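Local coordinates for pirin-like protein YhaK (Escherichia coli, PDB 2VEC) that is a monomeric cytoplasmic bicupin of the pirin family that lacks quercetin 2,3-dioxygenase activity and carries a reactive, redox-sensitive cysteine, at residues D86-I91 with G174-R179; A96-S101 with L135-L140; N104-Q107 with A113-L116. All coordinates share one frame; numbering follows the deposited sequence.

Interaction 1 (D86-I91 with G174-R179); sequences DILNVI and GSLQLR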
ATOM      1  N   ASP A  86      -7.279   0.399   9.620  1.00 27.20           N
ATOM      2  CA  ASP A  86      -7.481  -0.742   8.743  1.00 26.82           C
ATOM      3  C   ASP A  86      -6.175  -1.060   8.090  1.00 26.80           C
ATOM      4  O   ASP A  86      -5.330  -0.176   7.902  1.00 25.51           O
ATOM      5  CB  ASP A  86      -8.515  -0.414   7.684  1.00 25.24           C
ATOM      6  CG  ASP A  86      -9.915  -0.259   8.297  1.00 27.16           C
ATOM      7  OD1 ASP A  86     -10.167  -0.845   9.382  1.00 28.91           O
ATOM      8  OD2 ASP A  86     -10.745   0.438   7.694  1.00 26.53           O
ATOM      9  N   ILE A  87      -6.024  -2.330   7.725  1.00 25.23           N
ATOM     10  CA  ILE A  87      -4.719  -2.844   7.284  1.00 26.66           C
ATOM     11  C   ILE A  87      -4.857  -3.302   5.854  1.00 26.30           C
ATOM     12  O   ILE A  87      -5.728  -4.109   5.547  1.00 27.14           O
ATOM     13  CB  ILE A  87      -4.306  -4.070   8.165  1.00 28.49           C
ATOM     14  CG1 ILE A  87      -4.288  -3.731   9.672  1.00 31.69           C
ATOM     15  CG2 ILE A  87      -2.983  -4.690   7.709  1.00 31.51           C
ATOM     16  CD1 ILE A  87      -3.442  -2.557  10.048  1.00 31.62           C
ATOM     17  N   LEU A  88      -3.996  -2.819   4.972  1.00 25.39           N
ATOM     18  CA  LEU A  88      -4.009  -3.313   3.604  1.00 26.35           C
ATOM     19  C   LEU A  88      -2.670  -3.925   3.292  1.00 26.15           C
ATOM     20  O   LEU A  88      -1.643  -3.236   3.386  1.00 26.32           O
ATOM     21  CB  LEU A  88      -4.312  -2.153   2.654  1.00 25.76           C
ATOM     22  CG  LEU A  88      -4.774  -2.466   1.217  1.00 30.20           C
ATOM     23  CD1 LEU A  88      -5.599  -1.301   0.660  1.00 28.62           C
ATOM     24  CD2 LEU A  88      -3.553  -2.761   0.320  1.00 31.13           C
ATOM     25  N   ASN A  89      -2.674  -5.213   2.925  1.00 26.38           N
ATOM     26  CA  ASN A  89      -1.473  -5.957   2.623  1.00 28.04           C
ATOM     27  C   ASN A  89      -1.380  -6.221   1.126  1.00 29.27           C
ATOM     28  O   ASN A  89      -2.378  -6.599   0.476  1.00 29.43           O
ATOM     29  CB  ASN A  89      -1.455  -7.325   3.375  1.00 30.46           C
ATOM     30  CG  ASN A  89      -1.381  -7.151   4.908  1.00 34.16           C
ATOM     31  OD1 ASN A  89      -0.809  -6.183   5.402  1.00 36.13           O
ATOM     32  ND2 ASN A  89      -2.039  -8.020   5.641  1.00 36.23           N
ATOM     33  N   VAL A  90      -0.193  -6.039   0.582  1.00 27.04           N
ATOM     34  CA  VAL A  90       0.061  -6.350  -0.788  1.00 27.12           C
ATOM     35  C   VAL A  90       1.138  -7.414  -0.702  1.00 29.15           C
ATOM     36  O   VAL A  90       2.252  -7.153  -0.236  1.00 29.43           O
ATOM     37  CB  VAL A  90       0.572  -5.110  -1.546  1.00 25.80           C
ATOM     38  CG1 VAL A  90       0.961  -5.459  -3.014  1.00 29.10           C
ATOM     39  CG2 VAL A  90      -0.476  -3.977  -1.466  1.00 28.68           C
ATOM     40  N   ILE A  91       0.761  -8.629  -1.053  1.00 29.26           N
ATOM     41  CA  ILE A  91       1.723  -9.738  -1.063  1.00 30.68           C
ATOM     42  C   ILE A  91       2.626  -9.632  -2.278  1.00 30.10           C
ATOM     43  O   ILE A  91       2.169  -9.710  -3.412  1.00 32.48           O
ATOM     44  CB  ILE A  91       1.062 -11.107  -1.070  1.00 32.74           C
ATOM     45  CG1 ILE A  91      -0.078 -11.183  -0.034  1.00 34.18           C
ATOM     46  CG2 ILE A  91       2.130 -12.191  -0.770  1.00 32.28           C
ATOM     47  CD1 ILE A  91       0.354 -10.878   1.400  1.00 37.22           C
ATOM     48  N   GLY A 174     -14.054  -2.131  -9.774  1.00 36.71           N
ATOM     49  CA  GLY A 174     -13.698  -3.435  -9.199  1.00 34.72           C
ATOM     50  C   GLY A 174     -12.529  -3.347  -8.218  1.00 31.63           C
ATOM     51  O   GLY A 174     -11.650  -4.213  -8.190  1.00 31.55           O
ATOM     52  N   SER A 175     -12.488  -2.271  -7.437  1.00 31.12           N
ATOM     53  CA  SER A 175     -11.397  -2.049  -6.472  1.00 28.43           C
ATOM     54  C   SER A 175     -11.873  -2.463  -5.068  1.00 28.87           C
ATOM     55  O   SER A 175     -13.091  -2.546  -4.821  1.00 29.29           O
ATOM     56  CB  SER A 175     -10.951  -0.569  -6.465  1.00 28.91           C
ATOM     57  OG  SER A 175     -12.049   0.316  -6.247  1.00 28.85           O
ATOM     58  N   LEU A 176     -10.925  -2.720  -4.150  1.00 26.85           N
ATOM     59  CA  LEU A 176     -11.240  -2.919  -2.716  1.00 26.71           C
ATOM     60  C   LEU A 176     -12.030  -1.721  -2.222  1.00 27.29           C
ATOM     61  O   LEU A 176     -11.730  -0.578  -2.580  1.00 27.14           O
ATOM     62  CB  LEU A 176      -9.954  -3.009  -1.869  1.00 24.78           C
ATOM     63  CG  LEU A 176      -9.006  -4.190  -2.203  1.00 23.93           C
ATOM     64  CD1 LEU A 176      -7.548  -3.912  -1.683  1.00 25.22           C
ATOM     65  CD2 LEU A 176      -9.541  -5.580  -1.686  1.00 23.61           C
ATOM     66  N   GLN A 177     -13.034  -1.970  -1.404  1.00 27.70           N
ATOM     67  CA  GLN A 177     -13.846  -0.853  -0.885  1.00 29.04           C
ATOM     68  C   GLN A 177     -13.255  -0.407   0.446  1.00 27.63           C
ATOM     69  O   GLN A 177     -13.190  -1.191   1.387  1.00 28.01           O
ATOM     70  CB  GLN A 177     -15.281  -1.303  -0.705  1.00 31.34           C
ATOM     71  CG  GLN A 177     -16.164  -0.246  -0.087  1.00 32.61           C
ATOM     72  CD  GLN A 177     -17.587  -0.734  -0.040  1.00 39.74           C
ATOM     73  OE1 GLN A 177     -18.195  -0.954  -1.075  1.00 43.61           O
ATOM     74  NE2 GLN A 177     -18.093  -0.991   1.158  1.00 42.90           N
ATOM     75  N   LEU A 178     -12.881   0.866   0.542  1.00 27.60           N
ATOM     76  CA  LEU A 178     -12.365   1.432   1.796  1.00 25.79           C
ATOM     77  C   LEU A 178     -13.435   2.211   2.549  1.00 27.99           C
ATOM     78  O   LEU A 178     -14.352   2.780   1.943  1.00 28.42           O
ATOM     79  CB  LEU A 178     -11.201   2.372   1.481  1.00 24.06           C
ATOM     80  CG  LEU A 178      -9.983   1.745   0.786  1.00 26.34           C
ATOM     81  CD1 LEU A 178      -8.982   2.910   0.465  1.00 24.67           C
ATOM     82  CD2 LEU A 178      -9.328   0.710   1.656  1.00 23.47           C
ATOM     83  N   ARG A 179     -13.324   2.263   3.872  1.00 27.30           N
ATOM     84  CA  ARG A 179     -14.187   3.154   4.641  1.00 28.67           C
ATOM     85  C   ARG A 179     -13.467   4.476   4.978  1.00 29.06           C
ATOM     86  O   ARG A 179     -13.919   5.220   5.852  1.00 30.06           O
ATOM     87  CB  ARG A 179     -14.711   2.456   5.900  1.00 30.11           C
ATOM     88  CG  ARG A 179     -13.653   1.877   6.799  1.00 30.80           C
ATOM     89  CD  ARG A 179     -14.305   1.310   8.018  1.00 30.45           C
ATOM     90  NE  ARG A 179     -13.354   0.537   8.803  1.00 31.86           N
ATOM     91  CZ  ARG A 179     -13.677  -0.210   9.852  1.00 31.39           C
ATOM     92  NH1 ARG A 179     -14.956  -0.280  10.296  1.00 29.96           N
ATOM     93  NH2 ARG A 179     -12.699  -0.873  10.469  1.00 32.75           N
TER
HETATM   94  O   HOH W   1     -11.086   0.589   4.893  1.00 23.36           O
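Arg-179 takes hold of Asp-86 side-on, one nitrogen to each carboxylate oxygen. NH2 of Arg-179 donates to OD1 of Asp-86 at 2.8 Å with an N-H...O angle of 172°, and NE of Arg-179 reaches OD2 of Asp-86, also at 2.8 Å. Both oxygens use their syn lone pairs, and the carboxylate and guanidinium planes lie 10° apart, so the two groups form one nearly flat, bidentate salt bridge. CG of Arg-179 lies between the backbone N and the carbonyl carbon (chi1 55°), and the extended chain crosses the aspartate at about a right angle. A water bridges the same pair, donating to OD2 of Asp-86 and accepting from the backbone N of Arg-179. Further along the strand, CD1 of Leu-88 meets CD1 of Leu-176 at 4.0 Å and, more loosely, CD2 of Leu-178 at 4.4 Å. In this bicupin the contact joins the two halves of the chain: strand 85-93 belongs to the N-terminal cupin, 174-179 to the C-terminal one. Leu-88, Leu-176 and Leu-178 all pack on Ala-167. Around the salt bridge, Thr-118 N binds OD1 of Asp-86, Thr-118 O accepts from NH2 of Arg-179, Gln-180 NE2 adds a bond to OD2 and Arg-148 O holds NH1 of Arg-179.

Interaction 2 (A96-S101 with L135-L140); sequences AEYRDS and LTRMQL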
ATOM      1  N   ALA A  96       0.601 -16.336   2.583  1.00 46.56           N
ATOM      2  CA  ALA A  96       0.397 -16.121   3.994  1.00 47.15           C
ATOM      3  C   ALA A  96      -1.048 -16.389   4.358  1.00 47.92           C
ATOM      4  O   ALA A  96      -1.939 -16.249   3.519  1.00 46.85           O
ATOM      5  CB  ALA A  96       0.756 -14.685   4.339  1.00 44.91           C
ATOM      6  N   GLU A  97      -1.274 -16.767   5.613  1.00 49.92           N
ATOM      7  CA  GLU A  97      -2.632 -16.866   6.149  1.00 50.66           C
ATOM      8  C   GLU A  97      -2.848 -15.820   7.255  1.00 48.36           C
ATOM      9  O   GLU A  97      -1.950 -15.567   8.061  1.00 48.11           O
ATOM     10  CB  GLU A  97      -2.929 -18.298   6.631  1.00 53.81           C
ATOM     11  CG  GLU A  97      -4.260 -18.423   7.323  1.00 57.50           C
ATOM     12  CD  GLU A  97      -4.862 -19.799   7.277  1.00 65.08           C
ATOM     13  OE1 GLU A  97      -4.134 -20.804   7.455  1.00 68.64           O
ATOM     14  OE2 GLU A  97      -6.098 -19.870   7.086  1.00 68.69           O
ATOM     15  N   TYR A  98      -4.036 -15.212   7.267  1.00 47.74           N
ATOM     16  CA  TYR A  98      -4.386 -14.139   8.207  1.00 46.82           C
ATOM     17  C   TYR A  98      -5.561 -14.594   9.034  1.00 49.27           C
ATOM     18  O   TYR A  98      -6.595 -14.929   8.476  1.00 50.91           O
ATOM     19  CB  TYR A  98      -4.740 -12.847   7.441  1.00 44.22           C
ATOM     20  CG  TYR A  98      -3.536 -12.357   6.708  1.00 42.47           C
ATOM     21  CD1 TYR A  98      -2.660 -11.475   7.315  1.00 39.26           C
ATOM     22  CD2 TYR A  98      -3.222 -12.856   5.447  1.00 41.86           C
ATOM     23  CE1 TYR A  98      -1.503 -11.072   6.662  1.00 39.86           C
ATOM     24  CE2 TYR A  98      -2.084 -12.442   4.780  1.00 41.75           C
ATOM     25  CZ  TYR A  98      -1.219 -11.567   5.402  1.00 38.86           C
ATOM     26  OH  TYR A  98      -0.078 -11.163   4.766  1.00 41.19           O
ATOM     27  N   ARG A  99      -5.399 -14.650  10.352  1.00 50.87           N
ATOM     28  CA  ARG A  99      -6.481 -15.114  11.217  1.00 53.14           C
ATOM     29  C   ARG A  99      -6.796 -14.087  12.280  1.00 52.00           C
ATOM     30  O   ARG A  99      -5.922 -13.322  12.699  1.00 51.67           O
ATOM     31  CB  ARG A  99      -6.131 -16.455  11.877  1.00 56.75           C
ATOM     32  CG  ARG A  99      -5.801 -17.556  10.890  1.00 59.38           C
ATOM     33  CD  ARG A  99      -5.709 -18.945  11.555  1.00 63.96           C
ATOM     34  NE  ARG A  99      -5.819 -20.007  10.555  1.00 71.45           N
ATOM     35  CZ  ARG A  99      -5.175 -21.174  10.618  1.00 77.84           C
ATOM     36  NH1 ARG A  99      -4.358 -21.436  11.641  1.00 82.23           N
ATOM     37  NH2 ARG A  99      -5.335 -22.087   9.656  1.00 78.99           N
ATOM     38  N   ASP A 100      -8.047 -14.058  12.725  1.00 51.99           N
ATOM     39  CA  ASP A 100      -8.386 -13.178  13.823  1.00 51.61           C
ATOM     40  C   ASP A 100      -9.020 -13.947  14.979  1.00 55.30           C
ATOM     41  O   ASP A 100      -9.358 -15.118  14.833  1.00 57.25           O
ATOM     42  CB  ASP A 100      -9.212 -11.970  13.352  1.00 49.00           C
ATOM     43  CG  ASP A 100     -10.673 -12.286  13.073  1.00 50.18           C
ATOM     44  OD1 ASP A 100     -11.251 -13.270  13.601  1.00 53.05           O
ATOM     45  OD2 ASP A 100     -11.286 -11.476  12.351  1.00 48.20           O
ATOM     46  N   SER A 101      -9.157 -13.300  16.126  1.00 56.14           N
ATOM     47  CA  SER A 101      -9.690 -13.982  17.308  1.00 60.43           C
ATOM     48  C   SER A 101     -11.180 -14.335  17.230  1.00 62.60           C
ATOM     49  O   SER A 101     -11.696 -15.023  18.112  1.00 65.77           O
ATOM     50  CB  SER A 101      -9.363 -13.208  18.589  1.00 61.37           C
ATOM     51  OG  SER A 101      -9.631 -11.825  18.461  1.00 57.35           O
ATOM     52  N   LEU A 135       8.366 -15.296   2.875  1.00 49.17           N
ATOM     53  CA  LEU A 135       7.249 -14.372   2.475  1.00 45.38           C
ATOM     54  C   LEU A 135       7.609 -12.871   2.563  1.00 42.33           C
ATOM     55  O   LEU A 135       8.197 -12.432   3.551  1.00 43.07           O
ATOM     56  CB  LEU A 135       6.014 -14.602   3.360  1.00 45.57           C
ATOM     57  CG  LEU A 135       4.883 -13.558   3.465  1.00 43.80           C
ATOM     58  CD1 LEU A 135       3.890 -13.589   2.294  1.00 41.54           C
ATOM     59  CD2 LEU A 135       4.114 -13.757   4.763  1.00 46.02           C
ATOM     60  N   THR A 136       7.231 -12.075   1.547  1.00 39.16           N
ATOM     61  CA  THR A 136       7.478 -10.633   1.538  1.00 35.39           C
ATOM     62  C   THR A 136       6.168  -9.889   1.272  1.00 33.41           C
ATOM     63  O   THR A 136       5.431 -10.225   0.355  1.00 31.88           O
ATOM     64  CB  THR A 136       8.468 -10.196   0.441  1.00 35.90           C
ATOM     65  OG1 THR A 136       9.680 -10.950   0.535  1.00 36.33           O
ATOM     66  CG2 THR A 136       8.801  -8.658   0.573  1.00 34.35           C
ATOM     67  N   ARG A 137       5.861  -8.896   2.079  1.00 31.36           N
ATOM     68  CA  ARG A 137       4.617  -8.201   1.856  1.00 31.08           C
ATOM     69  C   ARG A 137       4.713  -6.764   2.316  1.00 30.00           C
ATOM     70  O   ARG A 137       5.437  -6.470   3.265  1.00 31.17           O
ATOM     71  CB  ARG A 137       3.447  -8.912   2.515  1.00 33.41           C
ATOM     72  CG  ARG A 137       3.509  -9.040   4.008  1.00 35.89           C
ATOM     73  CD  ARG A 137       2.622  -8.008   4.643  1.00 38.20           C
ATOM     74  NE  ARG A 137       2.792  -8.100   6.099  1.00 40.80           N
ATOM     75  CZ  ARG A 137       3.555  -7.286   6.812  1.00 38.57           C
ATOM     76  NH1 ARG A 137       4.209  -6.299   6.214  1.00 33.98           N
ATOM     77  NH2 ARG A 137       3.634  -7.451   8.125  1.00 40.27           N
ATOM     78  N   MET A 138       4.000  -5.891   1.624  1.00 27.52           N
ATOM     79  CA  MET A 138       3.976  -4.474   1.974  1.00 25.37           C
ATOM     80  C   MET A 138       2.640  -4.269   2.673  1.00 26.04           C
ATOM     81  O   MET A 138       1.667  -4.972   2.379  1.00 26.65           O
ATOM     82  CB  MET A 138       4.093  -3.638   0.722  1.00 25.86           C
ATOM     83  CG  MET A 138       3.865  -2.142   0.948  1.00 23.25           C
ATOM     84  SD  MET A 138       4.498  -1.163  -0.427  1.00 27.20           S
ATOM     85  CE  MET A 138       6.286  -1.357  -0.249  1.00 27.01           C
ATOM     86  N   GLN A 139       2.623  -3.384   3.655  1.00 24.92           N
ATOM     87  CA  GLN A 139       1.434  -3.225   4.513  1.00 25.25           C
ATOM     88  C   GLN A 139       1.254  -1.763   4.727  1.00 24.70           C
ATOM     89  O   GLN A 139       2.247  -1.057   4.992  1.00 24.96           O
ATOM     90  CB  GLN A 139       1.656  -3.970   5.840  1.00 25.78           C
ATOM     91  CG  GLN A 139       0.519  -3.773   6.838  1.00 27.19           C
ATOM     92  CD  GLN A 139       0.708  -4.572   8.089  1.00 30.97           C
ATOM     93  OE1 GLN A 139       1.212  -4.057   9.079  1.00 32.40           O
ATOM     94  NE2 GLN A 139       0.323  -5.841   8.058  1.00 29.47           N
ATOM     95  N   LEU A 140       0.012  -1.287   4.567  1.00 24.72           N
ATOM     96  CA  LEU A 140      -0.366   0.089   4.836  1.00 24.12           C
ATOM     97  C   LEU A 140      -1.346   0.076   6.015  1.00 23.28           C
ATOM     98  O   LEU A 140      -2.168  -0.850   6.096  1.00 23.95           O
ATOM     99  CB  LEU A 140      -1.122   0.647   3.601  1.00 24.40           C
ATOM    100  CG  LEU A 140      -0.387   1.130   2.342  1.00 29.32           C
ATOM    101  CD1 LEU A 140       0.591   0.120   1.759  1.00 34.45           C
ATOM    102  CD2 LEU A 140      -1.435   1.517   1.280  1.00 25.90           C
TER
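Leu-135 meets Ala-96 where the two strands come nearest, their CA atoms 7.2 Å apart. Its CD2 lies 3.5 Å from CB of Ala-96 and its CD1 3.9 Å from the same methyl, so both prongs of the leucine face the one methyl, CD2 the closer. The fork gets there because CG of Leu-135 stands opposite the backbone N (chi1 162°).

Two residues on, Arg-137 again faces inward. Its side chain bends at chi2 (101°) and passes Tyr-98 obliquely, with CD of Arg-137 4.2 Å from OH of Tyr-98. The phenol oxygen sits at the edge of the guanidinium, near its plane, and the ring and guanidinium planes are 37° apart. No hydrogen bond joins this pair directly. Glu-126 links them instead: its OE2 forms a salt bridge with Arg-137 NE and a hydrogen bond with Tyr-98 OH, so that one carboxylate oxygen ties both side chains together. This is the interior of the N-terminal cupin, a beta-barrel built of two facing sheets, with strand 95-100 in the four-stranded sheet and strand 135-143 in the six-stranded one.

Next along the strand, Gln-139 places its NE2 3.6 Å above one face of the Arg-137 guanidinium, toward the rim. That amide is fixed by Asn-89 OD1 on its nitrogen and by Trp-141 NE1 and Asn-67 ND2 on OE1, while Asn-67 OD1 accepts from Arg-137 NH1.

Interaction 3 (N104-Q107 with A113-L116); sequences NHVQ and ALLL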
ATOM      1  N   ASN A 104     -12.389 -15.563  11.836  1.00 61.03           N
ATOM      2  CA  ASN A 104     -12.245 -15.184  10.427  1.00 58.45           C
ATOM      3  C   ASN A 104     -10.852 -15.508   9.899  1.00 57.66           C
ATOM      4  O   ASN A 104      -9.861 -15.361  10.616  1.00 58.18           O
ATOM      5  CB  ASN A 104     -12.539 -13.709  10.206  1.00 55.52           C
ATOM      6  CG  ASN A 104     -13.901 -13.301  10.701  1.00 56.32           C
ATOM      7  OD1 ASN A 104     -14.019 -12.364  11.485  1.00 57.51           O
ATOM      8  ND2 ASN A 104     -14.940 -13.988  10.238  1.00 55.66           N
ATOM      9  N   HIS A 105     -10.787 -15.984   8.658  1.00 56.92           N
ATOM     10  CA  HIS A 105      -9.511 -16.368   8.058  1.00 55.71           C
ATOM     11  C   HIS A 105      -9.511 -16.132   6.556  1.00 53.48           C
ATOM     12  O   HIS A 105     -10.557 -16.192   5.893  1.00 53.51           O
ATOM     13  CB  HIS A 105      -9.181 -17.828   8.356  1.00 58.85           C
ATOM     14  CG  HIS A 105     -10.255 -18.778   7.934  1.00 62.53           C
ATOM     15  ND1 HIS A 105     -10.296 -19.343   6.677  1.00 64.83           N
ATOM     16  CD2 HIS A 105     -11.350 -19.235   8.589  1.00 65.66           C
ATOM     17  CE1 HIS A 105     -11.361 -20.120   6.582  1.00 67.29           C
ATOM     18  NE2 HIS A 105     -12.018 -20.072   7.728  1.00 68.03           N
ATOM     19  N   VAL A 106      -8.315 -15.873   6.026  1.00 51.03           N
ATOM     20  CA  VAL A 106      -8.133 -15.665   4.609  1.00 48.27           C
ATOM     21  C   VAL A 106      -6.672 -15.956   4.310  1.00 47.30           C
ATOM     22  O   VAL A 106      -5.807 -15.681   5.131  1.00 46.52           O
ATOM     23  CB  VAL A 106      -8.532 -14.204   4.210  1.00 46.95           C
ATOM     24  CG1 VAL A 106      -7.670 -13.151   4.962  1.00 43.26           C
ATOM     25  CG2 VAL A 106      -8.484 -14.004   2.697  1.00 46.45           C
ATOM     26  N   GLN A 107      -6.414 -16.522   3.139  1.00 47.64           N
ATOM     27  CA  GLN A 107      -5.054 -16.739   2.641  1.00 48.41           C
ATOM     28  C   GLN A 107      -4.793 -15.781   1.487  1.00 46.10           C
ATOM     29  O   GLN A 107      -5.686 -15.526   0.676  1.00 46.23           O
ATOM     30  CB  GLN A 107      -4.898 -18.158   2.085  1.00 50.76           C
ATOM     31  CG  GLN A 107      -5.208 -19.284   3.033  1.00 55.05           C
ATOM     32  CD  GLN A 107      -5.161 -20.642   2.300  1.00 58.27           C
ATOM     33  OE1 GLN A 107      -4.398 -20.807   1.341  1.00 60.69           O
ATOM     34  NE2 GLN A 107      -5.981 -21.591   2.732  1.00 64.22           N
ATOM     35  N   ALA A 113      -3.820  -8.303  -3.185  1.00 26.87           N
ATOM     36  CA  ALA A 113      -3.931  -7.301  -2.136  1.00 26.78           C
ATOM     37  C   ALA A 113      -5.107  -7.683  -1.219  1.00 28.34           C
ATOM     38  O   ALA A 113      -6.163  -8.169  -1.682  1.00 30.18           O
ATOM     39  CB  ALA A 113      -4.140  -5.888  -2.764  1.00 24.86           C
ATOM     40  N   LEU A 114      -4.921  -7.471   0.072  1.00 27.36           N
ATOM     41  CA  LEU A 114      -5.887  -7.891   1.082  1.00 29.00           C
ATOM     42  C   LEU A 114      -6.206  -6.672   1.944  1.00 28.66           C
ATOM     43  O   LEU A 114      -5.269  -6.021   2.422  1.00 28.24           O
ATOM     44  CB  LEU A 114      -5.229  -8.982   1.941  1.00 30.46           C
ATOM     45  CG  LEU A 114      -5.790  -9.362   3.324  1.00 32.31           C
ATOM     46  CD1 LEU A 114      -7.184 -10.017   3.201  1.00 35.73           C
ATOM     47  CD2 LEU A 114      -4.866 -10.339   3.980  1.00 34.48           C
ATOM     48  N   LEU A 115      -7.485  -6.409   2.191  1.00 27.66           N
ATOM     49  CA  LEU A 115      -7.871  -5.386   3.152  1.00 26.74           C
ATOM     50  C   LEU A 115      -8.553  -6.019   4.379  1.00 27.27           C
ATOM     51  O   LEU A 115      -9.528  -6.758   4.259  1.00 28.47           O
ATOM     52  CB  LEU A 115      -8.797  -4.338   2.505  1.00 27.30           C
ATOM     53  CG  LEU A 115      -9.274  -3.232   3.455  1.00 26.65           C
ATOM     54  CD1 LEU A 115      -8.142  -2.235   3.788  1.00 22.88           C
ATOM     55  CD2 LEU A 115     -10.474  -2.461   2.897  1.00 27.25           C
ATOM     56  N   LEU A 116      -8.024  -5.744   5.565  1.00 26.72           N
ATOM     57  CA  LEU A 116      -8.691  -6.150   6.814  1.00 27.82           C
ATOM     58  C   LEU A 116      -9.252  -4.908   7.461  1.00 27.55           C
ATOM     59  O   LEU A 116      -8.486  -4.007   7.808  1.00 26.43           O
ATOM     60  CB  LEU A 116      -7.669  -6.832   7.744  1.00 28.54           C
ATOM     61  CG  LEU A 116      -6.949  -8.037   7.133  1.00 29.33           C
ATOM     62  CD1 LEU A 116      -5.823  -8.502   8.062  1.00 34.34           C
ATOM     63  CD2 LEU A 116      -7.976  -9.161   6.927  1.00 27.85           C
TER
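Val-106 and Leu-114 make a purely apolar contact between the two sheets of the N-terminal cupin barrel, one residue from each sheet. Their side chains reach for each other tip to tip: CG1 of Val-106 lies 3.6 Å from CD1 of Leu-114 and 4.1 Å from its CD2, so a single valine methyl rests against both prongs of the leucine. The same CG1 is 4.5 Å from CD2 of Leu-116, a looser touch that widens the patch. A chi1 of 60° sets CG1 of Val-106 between the backbone N and the carbonyl carbon, and it is CG1, with CG2 anti to the N, that meets the leucines. No hydrogen bond crosses here; the CA atoms of Val-106 and Leu-114 are 8.8 Å apart, and the backbones bond within their own sheets, Val-106 to Tyr-98 and Leu-114 to Asn-89. Only a few residues separate the segments, so the chain leaves one sheet at strand 105-109 and turns straight into the other at 112-116. Around the contact, Ile-153 of strand 153-157 packs on Val-106 and Leu-116. Strand 105-109 is the outermost of its four-stranded sheet, while 112-116 runs between 85-93 and 153-157 in the six-stranded one.

How the interactions relate
Strand 85-93 is the common thread. On one side it pairs with 135-143, where Val-90 N lies 2.8 Å from Met-138 O, linking interaction 1 to interaction 2; on the other it pairs with 112-116, where Asn-89 O lies 2.7 Å from Leu-114 N, linking interaction 1 to interaction 3. Interactions 2 and 3 both bridge the sheets of the N-terminal cupin, their centres about 7 Å apart, and Tyr-98 joins them: its CD2 is 3.3 Å from Leu-114 CD2. Interaction 1, its centre about 12 Å from that of interaction 2 and about 9 Å from that of interaction 3, faces the C-terminal cupin; Leu-115 of segment 113-116 packs against Leu-88 and Leu-178, joining interactions 1 and 3.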